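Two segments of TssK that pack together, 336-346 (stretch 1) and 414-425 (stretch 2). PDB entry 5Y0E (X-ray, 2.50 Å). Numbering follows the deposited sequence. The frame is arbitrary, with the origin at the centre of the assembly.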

# COMPACT_ATOMS: atom_id res chain seq x y z
N ASP A 336 11.57 12.42 -23.41
CA ASP A 336 11.50 12.07 -24.80
C ASP A 336 12.64 12.67 -25.57
O ASP A 336 13.20 13.66 -25.17
CB ASP A 336 10.23 12.69 -25.36
CG ASP A 336 9.75 12.00 -26.58
OD1 ASP A 336 10.58 11.75 -27.45
OD2 ASP A 336 8.55 11.71 -26.66
N THR A 337 12.99 12.06 -26.68
CA THR A 337 14.01 12.64 -27.52
C THR A 337 13.34 13.62 -28.48
O THR A 337 13.99 14.46 -29.08
CB THR A 337 14.75 11.58 -28.32
OG1 THR A 337 13.81 10.76 -29.02
CG2 THR A 337 15.57 10.73 -27.39
N LYS A 338 12.02 13.50 -28.65
CA LYS A 338 11.28 14.38 -29.51
C LYS A 338 11.03 15.66 -28.76
O LYS A 338 11.04 16.74 -29.33
CB LYS A 338 9.94 13.75 -29.88
CG LYS A 338 10.06 12.51 -30.76
CD LYS A 338 8.70 11.92 -31.07
CE LYS A 338 8.82 10.69 -31.97
NZ LYS A 338 7.50 10.08 -32.27
N MET A 339 10.84 15.52 -27.47
CA MET A 339 10.57 16.64 -26.60
C MET A 339 11.37 17.90 -26.87
O MET A 339 10.88 19.00 -26.76
CB MET A 339 10.87 16.20 -25.19
CG MET A 339 9.65 16.02 -24.33
SD MET A 339 9.88 16.98 -22.84
CE MET A 339 8.17 17.34 -22.51
N MET A 340 12.62 17.74 -27.22
CA MET A 340 13.47 18.89 -27.40
C MET A 340 13.35 19.59 -28.73
O MET A 340 14.05 20.54 -28.99
CB MET A 340 14.91 18.52 -27.15
CG MET A 340 15.11 17.95 -25.77
SD MET A 340 15.91 19.15 -24.73
CE MET A 340 16.80 18.12 -23.61
N ARG A 341 12.44 19.14 -29.57
CA ARG A 341 12.25 19.76 -30.84
C ARG A 341 10.80 20.19 -31.00
O ARG A 341 10.49 21.00 -31.85
CB ARG A 341 12.69 18.81 -31.94
CG ARG A 341 12.57 19.33 -33.36
CD ARG A 341 13.11 18.31 -34.36
NE ARG A 341 12.31 17.08 -34.39
CZ ARG A 341 11.19 16.91 -35.08
NH1 ARG A 341 10.69 17.90 -35.81
NH2 ARG A 341 10.56 15.75 -35.03
N ASP A 342 9.92 19.67 -30.16
CA ASP A 342 8.51 20.02 -30.21
C ASP A 342 8.05 20.96 -29.10
O ASP A 342 6.94 21.46 -29.13
CB ASP A 342 7.67 18.76 -30.11
CG ASP A 342 7.91 17.83 -31.24
OD1 ASP A 342 8.49 18.28 -32.23
OD2 ASP A 342 7.52 16.66 -31.15
N PHE A 343 8.91 21.20 -28.13
CA PHE A 343 8.51 22.02 -27.01
C PHE A 343 9.35 23.23 -26.74
O PHE A 343 10.51 23.26 -27.02
CB PHE A 343 8.58 21.17 -25.74
CG PHE A 343 7.51 20.14 -25.65
CD1 PHE A 343 7.63 18.95 -26.29
CD2 PHE A 343 6.39 20.38 -24.92
CE1 PHE A 343 6.65 18.00 -26.22
CE2 PHE A 343 5.40 19.45 -24.84
CZ PHE A 343 5.54 18.25 -25.49
N GLY A 344 8.71 24.24 -26.18
CA GLY A 344 9.40 25.42 -25.73
C GLY A 344 9.81 25.17 -24.29
O GLY A 344 9.38 24.23 -23.65
N PHE A 345 10.61 26.04 -23.73
CA PHE A 345 11.04 25.78 -22.37
C PHE A 345 11.11 27.08 -21.59
O PHE A 345 11.66 28.07 -22.07
CB PHE A 345 12.38 25.06 -22.38
CG PHE A 345 12.30 23.67 -22.92
CD1 PHE A 345 12.00 22.61 -22.08
CD2 PHE A 345 12.48 23.42 -24.26
CE1 PHE A 345 11.90 21.33 -22.57
CE2 PHE A 345 12.38 22.13 -24.75
CZ PHE A 345 12.09 21.09 -23.91
N VAL A 346 10.52 27.08 -20.39
CA VAL A 346 10.39 28.28 -19.58
C VAL A 346 10.77 27.98 -18.14
O VAL A 346 10.45 26.92 -17.60
CB VAL A 346 8.96 28.86 -19.62
CG1 VAL A 346 8.92 30.16 -18.89
CG2 VAL A 346 8.51 29.08 -21.03
N LEU A 414 24.87 25.25 -29.44
CA LEU A 414 24.65 24.57 -28.16
C LEU A 414 23.31 23.89 -28.09
O LEU A 414 23.18 22.83 -27.50
CB LEU A 414 24.80 25.51 -26.99
CG LEU A 414 24.49 24.79 -25.68
CD1 LEU A 414 25.47 23.66 -25.42
CD2 LEU A 414 24.52 25.78 -24.55
N TRP A 415 22.30 24.49 -28.71
CA TRP A 415 21.00 23.87 -28.78
C TRP A 415 21.04 22.44 -29.32
O TRP A 415 20.42 21.56 -28.76
CB TRP A 415 20.06 24.72 -29.63
CG TRP A 415 18.69 24.28 -29.45
CD1 TRP A 415 17.82 23.89 -30.40
CD2 TRP A 415 18.02 24.14 -28.20
NE1 TRP A 415 16.63 23.53 -29.83
CE2 TRP A 415 16.73 23.67 -28.47
CE3 TRP A 415 18.37 24.37 -26.88
CZ2 TRP A 415 15.81 23.43 -27.48
CZ3 TRP A 415 17.47 24.13 -25.91
CH2 TRP A 415 16.20 23.67 -26.20
N LYS A 416 21.79 22.20 -30.40
CA LYS A 416 21.90 20.86 -30.99
C LYS A 416 22.40 19.82 -30.04
O LYS A 416 21.93 18.69 -30.06
CB LYS A 416 22.80 20.84 -32.22
CG LYS A 416 22.79 22.11 -33.03
CD LYS A 416 21.45 22.30 -33.69
CE LYS A 416 21.24 23.77 -33.98
NZ LYS A 416 22.54 24.41 -34.28
N GLN A 417 23.34 20.17 -29.19
CA GLN A 417 23.83 19.21 -28.24
C GLN A 417 22.69 18.80 -27.34
O GLN A 417 22.49 17.62 -27.09
CB GLN A 417 24.99 19.76 -27.44
CG GLN A 417 25.93 18.69 -26.93
CD GLN A 417 27.34 19.20 -26.68
OE1 GLN A 417 27.69 20.32 -27.01
NE2 GLN A 417 28.16 18.35 -26.07
N MET A 418 21.93 19.78 -26.85
CA MET A 418 20.78 19.48 -26.03
C MET A 418 19.82 18.54 -26.75
O MET A 418 19.47 17.51 -26.19
CB MET A 418 20.04 20.76 -25.66
CG MET A 418 20.64 21.53 -24.49
SD MET A 418 20.25 20.83 -22.90
CE MET A 418 18.92 19.73 -23.32
N GLU A 419 19.42 18.90 -27.97
CA GLU A 419 18.48 18.13 -28.79
C GLU A 419 18.74 16.64 -28.78
O GLU A 419 17.83 15.84 -28.74
CB GLU A 419 18.45 18.65 -30.21
CG GLU A 419 17.90 20.05 -30.35
CD GLU A 419 17.05 20.23 -31.59
OE1 GLU A 419 17.07 21.32 -32.19
OE2 GLU A 419 16.37 19.26 -31.97
N LYS A 420 20.01 16.28 -28.85
CA LYS A 420 20.44 14.90 -28.74
C LYS A 420 20.73 14.48 -27.31
O LYS A 420 21.18 13.36 -27.09
CB LYS A 420 21.69 14.69 -29.61
CG LYS A 420 21.44 14.84 -31.11
CD LYS A 420 21.97 13.64 -31.89
CE LYS A 420 23.45 13.80 -32.24
NZ LYS A 420 24.22 12.52 -32.29
N SER A 421 20.50 15.35 -26.34
CA SER A 421 20.65 14.95 -24.95
C SER A 421 19.31 14.56 -24.35
O SER A 421 18.26 14.70 -24.98
CB SER A 421 21.29 16.07 -24.12
OG SER A 421 21.77 15.54 -22.90
N SER A 422 19.36 14.05 -23.13
CA SER A 422 18.17 13.54 -22.48
C SER A 422 17.87 14.23 -21.16
O SER A 422 17.04 13.74 -20.39
CB SER A 422 18.30 12.03 -22.26
OG SER A 422 19.40 11.75 -21.41
N ALA A 423 18.51 15.36 -20.88
CA ALA A 423 18.26 16.04 -19.62
C ALA A 423 18.91 17.40 -19.68
O ALA A 423 19.99 17.56 -20.24
CB ALA A 423 18.83 15.25 -18.44
N PHE A 424 18.24 18.39 -19.10
CA PHE A 424 18.85 19.68 -18.90
C PHE A 424 19.68 19.65 -17.63
O PHE A 424 19.32 19.01 -16.64
CB PHE A 424 17.81 20.78 -18.77
CG PHE A 424 17.03 21.05 -20.02
CD1 PHE A 424 15.90 20.32 -20.32
CD2 PHE A 424 17.38 22.09 -20.86
CE1 PHE A 424 15.17 20.60 -21.45
CE2 PHE A 424 16.65 22.37 -21.98
CZ PHE A 424 15.54 21.63 -22.27
N ALA A 425 20.78 20.38 -17.66
CA ALA A 425 21.54 20.66 -16.45
C ALA A 425 21.51 22.16 -16.21
O ALA A 425 21.73 22.94 -17.14
CB ALA A 425 22.97 20.15 -16.56

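What does the helix that opens stretch 2 offer to stretch 1? Its first contributor is Trp-415, whose CA-to-CB bond points sideways while the indole at its end comes nearer. The six-membered ring reaches two residues. Trp-415 CH2 lies 4.2 Å from Phe-345 CD2, with the phenylalanine at the edge of the indole, an apolar contact between two buried side chains. Trp-415 CZ2 is 3.7 Å from the carbonyl atom Met-340 O, and the sulfur Met-340 SD sits obliquely 5.5 Å from the centroid of the same six-membered ring, a distant sulfur-aromatic approach. The residues that follow, Lys-416 and Gln-417, are out of reach, so the helix meets its partner along one side.

How does Met-340 fit against the end of that helix? It is the centre of the contact, giving up 143 Å² of the 439 Å² buried between the stretches, and its CA-to-CB bond points toward stretch 2. The backbones come near here: the CA atoms of Met-340 and Glu-419 are 5.3 Å apart, and Met-340 CB lies 3.9 Å from Glu-419 CA, leaving little space between the main chains. The end of Met-418 turns in to the same site, but its CE is modelled 2.7 Å from Met-340 CE, too close to be real, so nothing should be rested on that separation. Glu-419 also lines the site with its side chain, and its OE2 is 3.7 Å from Arg-341 CB. That approach is to the aliphatic base of the arginine, whose end leads away, and no salt bridge results.

What happens where stretch 2 leaves its helix? The chain turns through Lys-420, Ser-421 and Ser-422, and the side chains of Lys-420 and Ser-421 start out away from stretch 1. What Ser-421 presents is backbone: its O lies 4.0 Å from Met-340 CE. Stretch 1, by contrast, is turning into its helix near this end, where Asp-336 OD1 accepts a capping bond from Lys-338 N at 2.6 Å. The CA atoms of Thr-337 and Ser-422 stand 6.6 Å apart, a looser spacing than at Met-340 and Glu-419.

Why does the strand of stretch 2 matter to the packing? Ala-423 points away, but Phe-424 points toward stretch 1 and meets Met-340 and Phe-345 there. Met-340 CE sits over one face of its ring, 4.1 Å from the Phe-424 centroid, in a CH-pi contact that sets a polarised methyl against the pi cloud; Met-340 SD approaches Phe-424 CZ to 3.5 Å. The ring then turns its edge to the face of Phe-345, with centroids 4.8 Å apart, planes at 56° and Phe-345 CE1 3.5 Å from Phe-424 CE1. Such a tilt sets slightly positive ring hydrogens against the electron-rich face. No hydrogen bond crosses between the stretches, so apolar and aromatic packing around Met-340 and Phe-345 dominates their contact.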